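PDB 3HFQ: uncharacterized protein lp_2219 from Lactobacillus plantarum, which is of unknown function but adopts a seven-bladed beta-propeller of the lactonase family, so an enzymatic role of that kind is possible though unproven. Local coordinates for residues G198-L203 with T270-L275; F194-Q199 with I245-D250; Q210-K215 with L226-T231. The protein carries 1 engineered substitution. All coordinates share one frame; numbering follows the deposited sequence.

Interaction 1 (G198-L203 with T270-L275); sequences GQYAFL and TADGHL
Y200 and G273 mark the closest backbone approach, with CA atoms 6.4 Å apart; strand 200-203 passes the irregular turn 270-274 without a backbone hydrogen bond, so the Y200 and F202 rings make the contact, largely against main-chain atoms of D272 and G273. With CG anti to the carbonyl carbon (chi1 -59°), the Y200 side chain leaves beside the backbone N, and CE1 comes near the D272-G273 peptide. The ring turns one face to G273: G273 N sits 3.7 Å above its plane, offset toward the rim, while G273 CA makes a CH-pi contact 4.3 Å from the centroid of the Y200 ring. Y200 OH comes within 3.4 Å of D272 CA, the phenol and the D272 carboxylate being inclined 51° to each other. K215 adds a cation-pi contact with the same ring. The fit depends on G273: its phi is positive, and a beta carbon added there would fall 2.9 Å from Y200 CD1, a clash. In the seven-bladed propeller this is an inter-blade contact, from the second strand of one four-stranded sheet to the connection between the third and fourth strands of the next. F202 continues it from the same strand. Its edge meets G273 O nearly in the ring plane, at 3.6 Å from CE1, and that carbonyl is also hydrogen-bonded to S213 OG. An alanine at Y200 would probably leave the G273 peptide without its aromatic cover and K215 without its cation-pi partner. L275 CD2 packs obliquely on the F202 ring, 3.8 Å from CE1.

Interaction 2 (F194-Q199 with I245-D250); sequences FSPDGQ and IRLSHD
L247 and P196 supply most of the surface buried here, and their side chains cross at about a right angle, P196 CD lying 3.8 Å from L247 CD2. The leucine does its touching with that one methyl. CB points toward 194-199 and CG is anti to the backbone N (chi1 -175°); from there CD2 rests against main-chain atoms, 3.5 Å from S195 CA and equally near F194 O. P196 reaches the other way: its CG stands 3.3 Å from H249 O, so an apolar ring atom covers a carbonyl of the facing loop. H249 contributes through that backbone oxygen, its CB pointing away from 194-199. No hydrogen bond crosses; the contact is van der Waals, with 166 Å² buried. P196 is presented by a type I beta turn from S195 to G198, which D197 brackets with two bonds. Its OD1 accepts both: S195 OG, 2.7 Å from D197 OD1, meets it nearly along the C-O direction, whereas Q199 N, 3.0 Å from it, closes an Asx turn from 52° out of the carboxylate plane. Both connections follow the first strand of a propeller blade, so the contact joins equivalent parts of adjacent blades at the surface. Among the neighbouring strands, L247 also packs on V193 of strand 189-194 and L254 of strand 253-259, and the ring of F194 meets Y216 of strand 210-217 edge-to-face.

Interaction 3 (Q210-K215 with L226-T231); sequences QIASLK and LGIVKT
Q210 and I228 cross obliquely on one face of the sheet, the Q210 amide lying beside I228 CG2, 3.5 Å from NE2. Beyond CG the glutamine chain is extended, and its OE1 is hydrogen-bonded to S208. On the opposite face I211 meets two residues: its CB packs on V229 CG2 at 3.9 Å, and its CG1 touches T231 CG2 at 3.6 Å, with the I211 and T231 side chains at about a right angle. OG1 of T231 is hydrogen-bonded to N258 of the next blade. Strands 210-217 and 222-230 form the outer antiparallel hairpin of a propeller blade, their segments running at 160°. I211 and V229 are a hydrogen-bonded pair, I211 N giving V229 O a bond of 2.9 Å and V229 N returning one to I211 O. Nearer the hairpin end the register slips by a classic beta bulge: S213 faces both L226 and G227, its O accepting from L226 N (2.7 Å) and its N donating to G227 O (2.9 Å). L226 then turns both methyls, CD1 and CD2, against K215 CB, each 3.8 Å away, whereas K215 NZ is hydrogen-bonded to Q199 OE1.

How the interactions relate
From the N terminus, segment 194-199 comes first and interaction 2 closes a loop to 245-250. Interaction 1 starts from nearly the same place, sharing G198 and Q199, but closes later, at 270-275, so the two loops overlap without either enclosing the other. Interaction 3 is a local hairpin nested inside both. It belongs to a single blade, whereas interactions 1 and 2 reach the following one, interaction 2 at the end of that blade's first strand and interaction 1 at the connection before its last. Probable backbone hydrogen bonds couple the sites: Y200 O lies 2.8 Å from S195 N, joining interactions 1 and 2, and A201 O lies 2.8 Å from L214 N, joining interactions 1 and 3.

Interaction 1 (G198-L203 with T270-L275)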
ATOM      1  N   GLY A 198     -10.414 -13.238   7.889  1.00 13.22           N
ATOM      2  CA  GLY A 198     -10.061 -13.708   6.559  1.00 14.17           C
ATOM      3  C   GLY A 198     -11.191 -14.059   5.609  1.00 15.09           C
ATOM      4  O   GLY A 198     -10.941 -14.579   4.521  1.00 17.45           O
ATOM      5  N   GLN A 199     -12.425 -13.763   6.003  1.00 10.58           N
ATOM      6  CA  GLN A 199     -13.594 -14.075   5.183  1.00 12.14           C
ATOM      7  C   GLN A 199     -13.917 -13.021   4.126  1.00 15.01           C
ATOM      8  O   GLN A 199     -14.521 -13.334   3.096  1.00 12.28           O
ATOM      9  CB  GLN A 199     -14.814 -14.265   6.086  1.00 17.18           C
ATOM     10  CG  GLN A 199     -14.698 -15.435   7.048  1.00 26.86           C
ATOM     11  CD  GLN A 199     -14.865 -16.771   6.352  1.00 42.47           C
ATOM     12  OE1 GLN A 199     -15.931 -17.071   5.811  1.00 46.28           O
ATOM     13  NE2 GLN A 199     -13.809 -17.578   6.356  1.00 44.38           N
ATOM     14  N   TYR A 200     -13.508 -11.779   4.376  1.00 15.27           N
ATOM     15  CA  TYR A 200     -13.788 -10.678   3.457  1.00 13.46           C
ATOM     16  C   TYR A 200     -12.558  -9.873   3.064  1.00 11.54           C
ATOM     17  O   TYR A 200     -11.568  -9.826   3.792  1.00 14.12           O
ATOM     18  CB  TYR A 200     -14.802  -9.719   4.094  1.00 10.98           C
ATOM     19  CG  TYR A 200     -16.112 -10.374   4.463  1.00 13.57           C
ATOM     20  CD1 TYR A 200     -17.155 -10.454   3.543  1.00 14.46           C
ATOM     21  CD2 TYR A 200     -16.291 -10.955   5.718  1.00 14.32           C
ATOM     22  CE1 TYR A 200     -18.348 -11.105   3.859  1.00 16.55           C
ATOM     23  CE2 TYR A 200     -17.481 -11.608   6.045  1.00 16.66           C
ATOM     24  CZ  TYR A 200     -18.503 -11.679   5.109  1.00 16.74           C
ATOM     25  OH  TYR A 200     -19.673 -12.336   5.418  1.00 21.62           O
ATOM     26  N   ALA A 201     -12.636  -9.241   1.899  1.00  9.20           N
ATOM     27  CA  ALA A 201     -11.561  -8.390   1.412  1.00 12.91           C
ATOM     28  C   ALA A 201     -12.230  -7.141   0.861  1.00 13.33           C
ATOM     29  O   ALA A 201     -13.337  -7.207   0.331  1.00 13.11           O
ATOM     30  CB  ALA A 201     -10.764  -9.093   0.311  1.00 11.07           C
ATOM     31  N   PHE A 202     -11.561  -6.005   0.993  1.00  9.24           N
ATOM     32  CA  PHE A 202     -12.097  -4.744   0.507  1.00  8.86           C
ATOM     33  C   PHE A 202     -11.106  -4.233  -0.520  1.00  7.89           C
ATOM     34  O   PHE A 202      -9.932  -4.019  -0.218  1.00  8.07           O
ATOM     35  CB  PHE A 202     -12.272  -3.789   1.687  1.00  7.88           C
ATOM     36  CG  PHE A 202     -13.143  -4.363   2.772  1.00 12.02           C
ATOM     37  CD1 PHE A 202     -14.532  -4.356   2.646  1.00 13.25           C
ATOM     38  CD2 PHE A 202     -12.574  -4.999   3.869  1.00 13.78           C
ATOM     39  CE1 PHE A 202     -15.340  -4.981   3.600  1.00 12.63           C
ATOM     40  CE2 PHE A 202     -13.371  -5.627   4.826  1.00 18.32           C
ATOM     41  CZ  PHE A 202     -14.759  -5.618   4.689  1.00 15.23           C
ATOM     42  N   LEU A 203     -11.596  -4.062  -1.742  1.00  9.88           N
ATOM     43  CA  LEU A 203     -10.770  -3.653  -2.871  1.00  8.37           C
ATOM     44  C   LEU A 203     -10.979  -2.208  -3.302  1.00  9.85           C
ATOM     45  O   LEU A 203     -12.099  -1.788  -3.592  1.00  8.92           O
ATOM     46  CB  LEU A 203     -11.068  -4.589  -4.045  1.00  6.51           C
ATOM     47  CG  LEU A 203     -10.438  -4.345  -5.414  1.00 10.43           C
ATOM     48  CD1 LEU A 203      -8.959  -4.710  -5.389  1.00  7.12           C
ATOM     49  CD2 LEU A 203     -11.177  -5.190  -6.448  1.00 13.58           C
ATOM     50  N   THR A 270     -20.148  -3.451   8.492  1.00 15.90           N
ATOM     51  CA  THR A 270     -21.202  -4.136   9.214  1.00 18.30           C
ATOM     52  C   THR A 270     -21.384  -5.556   8.694  1.00 19.76           C
ATOM     53  O   THR A 270     -20.453  -6.138   8.140  1.00 21.77           O
ATOM     54  CB  THR A 270     -22.528  -3.341   9.142  1.00 17.39           C
ATOM     55  OG1 THR A 270     -22.887  -3.108   7.774  1.00 14.12           O
ATOM     56  CG2 THR A 270     -22.362  -1.996   9.851  1.00 16.87           C
ATOM     57  N   ALA A 271     -22.578  -6.108   8.873  1.00 18.79           N
ATOM     58  CA  ALA A 271     -22.872  -7.472   8.452  1.00 16.76           C
ATOM     59  C   ALA A 271     -22.496  -7.833   7.017  1.00 13.14           C
ATOM     60  O   ALA A 271     -22.696  -7.057   6.086  1.00 14.20           O
ATOM     61  CB  ALA A 271     -24.351  -7.771   8.679  1.00 14.43           C
ATOM     62  N   ASP A 272     -21.960  -9.038   6.857  1.00 15.43           N
ATOM     63  CA  ASP A 272     -21.579  -9.574   5.558  1.00 17.17           C
ATOM     64  C   ASP A 272     -20.805  -8.623   4.644  1.00 17.62           C
ATOM     65  O   ASP A 272     -21.126  -8.487   3.462  1.00 13.17           O
ATOM     66  CB  ASP A 272     -22.830 -10.084   4.837  1.00 21.01           C
ATOM     67  CG  ASP A 272     -23.613 -11.088   5.672  1.00 32.97           C
ATOM     68  OD1 ASP A 272     -23.013 -12.091   6.116  1.00 35.50           O
ATOM     69  OD2 ASP A 272     -24.826 -10.875   5.887  1.00 36.45           O
ATOM     70  N   GLY A 273     -19.788  -7.976   5.203  1.00 17.14           N
ATOM     71  CA  GLY A 273     -18.948  -7.070   4.439  1.00 13.98           C
ATOM     72  C   GLY A 273     -19.548  -5.761   3.957  1.00 17.68           C
ATOM     73  O   GLY A 273     -18.939  -5.079   3.136  1.00 14.74           O
ATOM     74  N   HIS A 274     -20.725  -5.390   4.449  1.00 10.67           N
ATOM     75  CA  HIS A 274     -21.330  -4.142   4.002  1.00 10.70           C
ATOM     76  C   HIS A 274     -20.601  -2.920   4.552  1.00 13.11           C
ATOM     77  O   HIS A 274     -20.085  -2.938   5.671  1.00 11.82           O
ATOM     78  CB  HIS A 274     -22.813  -4.091   4.377  1.00 13.24           C
ATOM     79  CG  HIS A 274     -23.681  -4.957   3.514  1.00 18.15           C
ATOM     80  ND1 HIS A 274     -23.720  -6.330   3.636  1.00 22.91           N
ATOM     81  CD2 HIS A 274     -24.519  -4.644   2.499  1.00 18.22           C
ATOM     82  CE1 HIS A 274     -24.546  -6.825   2.732  1.00 24.20           C
ATOM     83  NE2 HIS A 274     -25.045  -5.827   2.027  1.00 18.99           N
ATOM     84  N   LEU A 275     -20.564  -1.861   3.746  1.00  9.28           N
ATOM     85  CA  LEU A 275     -19.891  -0.619   4.110  1.00 12.27           C
ATOM     86  C   LEU A 275     -20.836   0.580   4.171  1.00 12.45           C
ATOM     87  O   LEU A 275     -21.758   0.701   3.363  1.00 14.17           O
ATOM     88  CB  LEU A 275     -18.785  -0.318   3.096  1.00 11.09           C
ATOM     89  CG  LEU A 275     -17.740  -1.415   2.887  1.00 11.79           C
ATOM     90  CD1 LEU A 275     -16.791  -1.003   1.769  1.00 10.22           C
ATOM     91  CD2 LEU A 275     -16.986  -1.650   4.184  1.00  7.58           C
TER

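Interaction 2 (F194-Q199 with I245-D250)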
ATOM      1  N   PHE A 194      -7.646  -7.526   3.742  1.00 11.47           N
ATOM      2  CA  PHE A 194      -8.520  -8.579   4.248  1.00 12.97           C
ATOM      3  C   PHE A 194      -9.004  -8.304   5.664  1.00 13.66           C
ATOM      4  O   PHE A 194      -8.333  -7.627   6.444  1.00 10.19           O
ATOM      5  CB  PHE A 194      -7.798  -9.936   4.252  1.00 10.87           C
ATOM      6  CG  PHE A 194      -7.779 -10.627   2.919  1.00 12.08           C
ATOM      7  CD1 PHE A 194      -6.742 -10.414   2.020  1.00 11.84           C
ATOM      8  CD2 PHE A 194      -8.801 -11.502   2.568  1.00 13.22           C
ATOM      9  CE1 PHE A 194      -6.721 -11.070   0.788  1.00 12.85           C
ATOM     10  CE2 PHE A 194      -8.788 -12.163   1.337  1.00 12.02           C
ATOM     11  CZ  PHE A 194      -7.751 -11.947   0.451  1.00  9.65           C
ATOM     12  N   SER A 195     -10.170  -8.855   5.986  1.00 12.03           N
ATOM     13  CA  SER A 195     -10.757  -8.718   7.312  1.00 12.94           C
ATOM     14  C   SER A 195      -9.980  -9.629   8.259  1.00 11.30           C
ATOM     15  O   SER A 195      -9.332 -10.578   7.824  1.00 10.81           O
ATOM     16  CB  SER A 195     -12.227  -9.143   7.285  1.00 13.24           C
ATOM     17  OG  SER A 195     -12.348 -10.517   6.936  1.00 16.59           O
ATOM     18  N   PRO A 196     -10.047  -9.357   9.571  1.00 14.68           N
ATOM     19  CA  PRO A 196      -9.345 -10.155  10.583  1.00 18.66           C
ATOM     20  C   PRO A 196      -9.647 -11.657  10.537  1.00 18.19           C
ATOM     21  O   PRO A 196      -8.760 -12.472  10.789  1.00 19.07           O
ATOM     22  CB  PRO A 196      -9.792  -9.516  11.899  1.00 23.16           C
ATOM     23  CG  PRO A 196     -10.040  -8.091  11.515  1.00 20.25           C
ATOM     24  CD  PRO A 196     -10.770  -8.239  10.200  1.00 15.83           C
ATOM     25  N   ASP A 197     -10.888 -12.027  10.223  1.00 16.48           N
ATOM     26  CA  ASP A 197     -11.235 -13.448  10.162  1.00 20.16           C
ATOM     27  C   ASP A 197     -10.946 -14.057   8.794  1.00 18.15           C
ATOM     28  O   ASP A 197     -11.205 -15.240   8.564  1.00 14.28           O
ATOM     29  CB  ASP A 197     -12.708 -13.679  10.543  1.00 20.38           C
ATOM     30  CG  ASP A 197     -13.685 -12.994   9.603  1.00 24.97           C
ATOM     31  OD1 ASP A 197     -13.256 -12.425   8.575  1.00 17.32           O
ATOM     32  OD2 ASP A 197     -14.899 -13.033   9.897  1.00 23.68           O
ATOM     33  N   GLY A 198     -10.414 -13.238   7.889  1.00 13.22           N
ATOM     34  CA  GLY A 198     -10.061 -13.708   6.559  1.00 14.17           C
ATOM     35  C   GLY A 198     -11.191 -14.059   5.609  1.00 15.09           C
ATOM     36  O   GLY A 198     -10.941 -14.579   4.521  1.00 17.45           O
ATOM     37  N   GLN A 199     -12.425 -13.763   6.003  1.00 10.58           N
ATOM     38  CA  GLN A 199     -13.594 -14.075   5.183  1.00 12.14           C
ATOM     39  C   GLN A 199     -13.917 -13.021   4.126  1.00 15.01           C
ATOM     40  O   GLN A 199     -14.521 -13.334   3.096  1.00 12.28           O
ATOM     41  CB  GLN A 199     -14.814 -14.265   6.086  1.00 17.18           C
ATOM     42  CG  GLN A 199     -14.698 -15.435   7.048  1.00 26.86           C
ATOM     43  CD  GLN A 199     -14.865 -16.771   6.352  1.00 42.47           C
ATOM     44  OE1 GLN A 199     -15.931 -17.071   5.811  1.00 46.28           O
ATOM     45  NE2 GLN A 199     -13.809 -17.578   6.356  1.00 44.38           N
ATOM     46  N   ILE A 245      -5.761   1.773   1.210  1.00  9.82           N
ATOM     47  CA  ILE A 245      -6.933   1.279   1.921  1.00 12.10           C
ATOM     48  C   ILE A 245      -6.466   0.509   3.158  1.00 14.94           C
ATOM     49  O   ILE A 245      -5.579  -0.341   3.074  1.00  9.41           O
ATOM     50  CB  ILE A 245      -7.810   0.393   0.989  1.00 10.37           C
ATOM     51  CG1 ILE A 245      -9.094  -0.027   1.709  1.00 11.36           C
ATOM     52  CG2 ILE A 245      -7.025  -0.815   0.509  1.00  8.28           C
ATOM     53  CD1 ILE A 245     -10.157  -0.579   0.765  1.00  8.21           C
ATOM     54  N   ARG A 246      -7.051   0.833   4.308  1.00 10.63           N
ATOM     55  CA  ARG A 246      -6.671   0.200   5.573  1.00  9.51           C
ATOM     56  C   ARG A 246      -7.888  -0.236   6.381  1.00 14.00           C
ATOM     57  O   ARG A 246      -8.965   0.334   6.251  1.00  8.60           O
ATOM     58  CB  ARG A 246      -5.862   1.178   6.423  1.00 12.04           C
ATOM     59  CG  ARG A 246      -4.682   1.811   5.712  1.00 11.03           C
ATOM     60  CD  ARG A 246      -3.537   0.828   5.538  1.00  9.86           C
ATOM     61  NE  ARG A 246      -2.351   1.508   5.030  1.00 12.46           N
ATOM     62  CZ  ARG A 246      -1.203   0.905   4.747  1.00 13.90           C
ATOM     63  NH1 ARG A 246      -1.079  -0.407   4.921  1.00 12.56           N
ATOM     64  NH2 ARG A 246      -0.177   1.618   4.297  1.00 12.91           N
ATOM     65  N   LEU A 247      -7.701  -1.234   7.237  1.00 14.58           N
ATOM     66  CA  LEU A 247      -8.790  -1.731   8.069  1.00 12.31           C
ATOM     67  C   LEU A 247      -8.307  -1.798   9.512  1.00 13.67           C
ATOM     68  O   LEU A 247      -7.192  -2.247   9.776  1.00 14.99           O
ATOM     69  CB  LEU A 247      -9.208  -3.125   7.597  1.00 16.34           C
ATOM     70  CG  LEU A 247     -10.422  -3.784   8.255  1.00 16.36           C
ATOM     71  CD1 LEU A 247     -11.696  -3.049   7.850  1.00 10.99           C
ATOM     72  CD2 LEU A 247     -10.498  -5.243   7.817  1.00 15.89           C
ATOM     73  N   SER A 248      -9.137  -1.348  10.447  1.00 12.16           N
ATOM     74  CA  SER A 248      -8.752  -1.385  11.856  1.00 14.72           C
ATOM     75  C   SER A 248      -8.558  -2.836  12.290  1.00 11.44           C
ATOM     76  O   SER A 248      -9.110  -3.750  11.682  1.00 12.06           O
ATOM     77  CB  SER A 248      -9.820  -0.707  12.722  1.00 15.79           C
ATOM     78  OG  SER A 248     -11.088  -1.305  12.538  1.00 14.64           O
ATOM     79  N   HIS A 249      -7.768  -3.038  13.341  1.00 13.44           N
ATOM     80  CA  HIS A 249      -7.477  -4.374  13.849  1.00 19.56           C
ATOM     81  C   HIS A 249      -8.731  -5.163  14.219  1.00 17.69           C
ATOM     82  O   HIS A 249      -8.777  -6.380  14.046  1.00 15.00           O
ATOM     83  CB  HIS A 249      -6.561  -4.282  15.073  1.00 28.19           C
ATOM     84  CG  HIS A 249      -5.995  -5.598  15.504  1.00 40.31           C
ATOM     85  ND1 HIS A 249      -4.985  -6.238  14.808  1.00 47.15           N
ATOM     86  CD2 HIS A 249      -6.301  -6.406  16.544  1.00 45.10           C
ATOM     87  CE1 HIS A 249      -4.699  -7.376  15.405  1.00 49.03           C
ATOM     88  NE2 HIS A 249      -5.481  -7.508  16.462  1.00 48.55           N
ATOM     89  N   ASP A 250      -9.742  -4.474  14.733  1.00 15.60           N
ATOM     90  CA  ASP A 250     -10.983  -5.139  15.112  1.00 23.41           C
ATOM     91  C   ASP A 250     -11.870  -5.399  13.895  1.00 22.32           C
ATOM     92  O   ASP A 250     -12.890  -6.075  13.996  1.00 20.95           O
ATOM     93  CB  ASP A 250     -11.731  -4.308  16.166  1.00 21.87           C
ATOM     94  CG  ASP A 250     -11.997  -2.881  15.718  1.00 27.84           C
ATOM     95  OD1 ASP A 250     -12.352  -2.045  16.582  1.00 29.22           O
ATOM     96  OD2 ASP A 250     -11.863  -2.592  14.512  1.00 20.72           O
TER

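Interaction 3 (Q210-K215 with L226-T231)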
ATOM      1  N   GLN A 210     -14.109   3.899  -6.147  1.00 12.93           N
ATOM      2  CA  GLN A 210     -15.063   2.990  -5.520  1.00 15.61           C
ATOM      3  C   GLN A 210     -14.357   1.938  -4.679  1.00 11.96           C
ATOM      4  O   GLN A 210     -13.147   1.745  -4.785  1.00 12.07           O
ATOM      5  CB  GLN A 210     -15.874   2.252  -6.589  1.00 14.74           C
ATOM      6  CG  GLN A 210     -16.739   3.116  -7.474  1.00 15.56           C
ATOM      7  CD  GLN A 210     -17.437   2.307  -8.552  1.00 20.18           C
ATOM      8  OE1 GLN A 210     -16.792   1.638  -9.357  1.00 19.47           O
ATOM      9  NE2 GLN A 210     -18.762   2.367  -8.573  1.00 15.89           N
ATOM     10  N   ILE A 211     -15.125   1.260  -3.835  1.00  8.11           N
ATOM     11  CA  ILE A 211     -14.589   0.170  -3.036  1.00  8.71           C
ATOM     12  C   ILE A 211     -15.524  -1.007  -3.251  1.00 10.83           C
ATOM     13  O   ILE A 211     -16.743  -0.867  -3.166  1.00 10.41           O
ATOM     14  CB  ILE A 211     -14.545   0.474  -1.520  1.00 10.85           C
ATOM     15  CG1 ILE A 211     -13.509   1.561  -1.225  1.00 15.00           C
ATOM     16  CG2 ILE A 211     -14.165  -0.808  -0.754  1.00  9.69           C
ATOM     17  CD1 ILE A 211     -13.403   1.923   0.253  1.00 17.57           C
ATOM     18  N   ALA A 212     -14.952  -2.164  -3.552  1.00 10.60           N
ATOM     19  CA  ALA A 212     -15.747  -3.361  -3.755  1.00 12.17           C
ATOM     20  C   ALA A 212     -15.566  -4.268  -2.547  1.00 13.16           C
ATOM     21  O   ALA A 212     -14.437  -4.506  -2.112  1.00 11.86           O
ATOM     22  CB  ALA A 212     -15.294  -4.081  -5.021  1.00 14.30           C
ATOM     23  N   SER A 213     -16.669  -4.745  -1.977  1.00  9.41           N
ATOM     24  CA  SER A 213     -16.572  -5.669  -0.856  1.00 12.85           C
ATOM     25  C   SER A 213     -16.556  -7.047  -1.507  1.00 13.22           C
ATOM     26  O   SER A 213     -17.365  -7.320  -2.395  1.00 13.69           O
ATOM     27  CB  SER A 213     -17.782  -5.549   0.080  1.00 14.80           C
ATOM     28  OG  SER A 213     -17.708  -4.382   0.879  1.00 18.85           O
ATOM     29  N   LEU A 214     -15.636  -7.905  -1.077  1.00 10.56           N
ATOM     30  CA  LEU A 214     -15.522  -9.244  -1.647  1.00 12.89           C
ATOM     31  C   LEU A 214     -15.538 -10.310  -0.564  1.00 14.59           C
ATOM     32  O   LEU A 214     -15.046 -10.085   0.542  1.00 11.78           O
ATOM     33  CB  LEU A 214     -14.204  -9.386  -2.414  1.00  9.86           C
ATOM     34  CG  LEU A 214     -13.778  -8.273  -3.376  1.00 12.42           C
ATOM     35  CD1 LEU A 214     -12.343  -8.521  -3.814  1.00 13.37           C
ATOM     36  CD2 LEU A 214     -14.722  -8.227  -4.575  1.00 12.45           C
ATOM     37  N   LYS A 215     -16.111 -11.465  -0.889  1.00  9.68           N
ATOM     38  CA  LYS A 215     -16.129 -12.591   0.032  1.00  8.18           C
ATOM     39  C   LYS A 215     -15.009 -13.500  -0.469  1.00 11.75           C
ATOM     40  O   LYS A 215     -14.930 -13.786  -1.665  1.00 14.02           O
ATOM     41  CB  LYS A 215     -17.466 -13.338  -0.040  1.00 14.52           C
ATOM     42  CG  LYS A 215     -17.540 -14.575   0.854  1.00 14.62           C
ATOM     43  CD  LYS A 215     -17.658 -14.205   2.329  1.00 21.84           C
ATOM     44  CE  LYS A 215     -17.558 -15.433   3.231  1.00 25.65           C
ATOM     45  NZ  LYS A 215     -16.194 -16.038   3.188  1.00 23.29           N
ATOM     46  N   LEU A 226     -19.426  -8.699  -3.562  1.00 13.16           N
ATOM     47  CA  LEU A 226     -20.644  -8.513  -2.773  1.00 20.08           C
ATOM     48  C   LEU A 226     -21.398  -7.211  -3.032  1.00 30.89           C
ATOM     49  O   LEU A 226     -22.622  -7.211  -3.180  1.00 34.90           O
ATOM     50  CB  LEU A 226     -20.310  -8.603  -1.283  1.00 22.40           C
ATOM     51  CG  LEU A 226     -20.331  -9.974  -0.602  1.00 27.03           C
ATOM     52  CD1 LEU A 226     -20.139 -11.102  -1.609  1.00 25.89           C
ATOM     53  CD2 LEU A 226     -19.260  -9.988   0.471  1.00 20.78           C
ATOM     54  N   GLY A 227     -20.668  -6.104  -3.069  1.00 26.61           N
ATOM     55  CA  GLY A 227     -21.286  -4.810  -3.300  1.00 27.53           C
ATOM     56  C   GLY A 227     -20.234  -3.760  -3.597  1.00 23.94           C
ATOM     57  O   GLY A 227     -19.039  -4.027  -3.476  1.00 22.33           O
ATOM     58  N   ILE A 228     -20.672  -2.566  -3.988  1.00 16.16           N
ATOM     59  CA  ILE A 228     -19.752  -1.479  -4.310  1.00 15.87           C
ATOM     60  C   ILE A 228     -20.258  -0.146  -3.758  1.00 17.32           C
ATOM     61  O   ILE A 228     -21.458   0.135  -3.794  1.00 15.90           O
ATOM     62  CB  ILE A 228     -19.571  -1.342  -5.844  1.00 24.06           C
ATOM     63  CG1 ILE A 228     -18.961  -2.626  -6.417  1.00 28.13           C
ATOM     64  CG2 ILE A 228     -18.683  -0.146  -6.167  1.00 19.96           C
ATOM     65  CD1 ILE A 228     -18.694  -2.570  -7.910  1.00 29.81           C
ATOM     66  N   VAL A 229     -19.341   0.665  -3.238  1.00 13.68           N
ATOM     67  CA  VAL A 229     -19.690   1.980  -2.699  1.00 13.46           C
ATOM     68  C   VAL A 229     -18.733   3.017  -3.273  1.00 13.58           C
ATOM     69  O   VAL A 229     -17.632   2.670  -3.699  1.00 12.80           O
ATOM     70  CB  VAL A 229     -19.591   2.017  -1.150  1.00 13.16           C
ATOM     71  CG1 VAL A 229     -20.656   1.115  -0.535  1.00 16.27           C
ATOM     72  CG2 VAL A 229     -18.201   1.576  -0.698  1.00 13.67           C
ATOM     73  N   LYS A 230     -19.150   4.283  -3.296  1.00 15.67           N
ATOM     74  CA  LYS A 230     -18.294   5.352  -3.814  1.00 19.89           C
ATOM     75  C   LYS A 230     -17.427   5.893  -2.686  1.00 15.10           C
ATOM     76  O   LYS A 230     -17.819   5.849  -1.522  1.00 14.10           O
ATOM     77  CB  LYS A 230     -19.140   6.483  -4.419  1.00 24.37           C
ATOM     78  CG  LYS A 230     -19.992   6.038  -5.604  1.00 26.45           C
ATOM     79  CD  LYS A 230     -20.760   7.192  -6.250  1.00 38.27           C
ATOM     80  CE  LYS A 230     -19.866   8.056  -7.131  1.00 48.10           C
ATOM     81  NZ  LYS A 230     -20.653   9.076  -7.887  1.00 54.02           N
ATOM     82  N   THR A 231     -16.247   6.404  -3.027  1.00 13.42           N
ATOM     83  CA  THR A 231     -15.338   6.926  -2.013  1.00 11.80           C
ATOM     84  C   THR A 231     -15.351   8.450  -1.940  1.00 13.96           C
ATOM     85  O   THR A 231     -14.653   9.039  -1.116  1.00 14.25           O
ATOM     86  CB  THR A 231     -13.889   6.448  -2.258  1.00 10.28           C
ATOM     87  OG1 THR A 231     -13.382   7.031  -3.464  1.00 11.94           O
ATOM     88  CG2 THR A 231     -13.847   4.926  -2.386  1.00 13.52           C
TER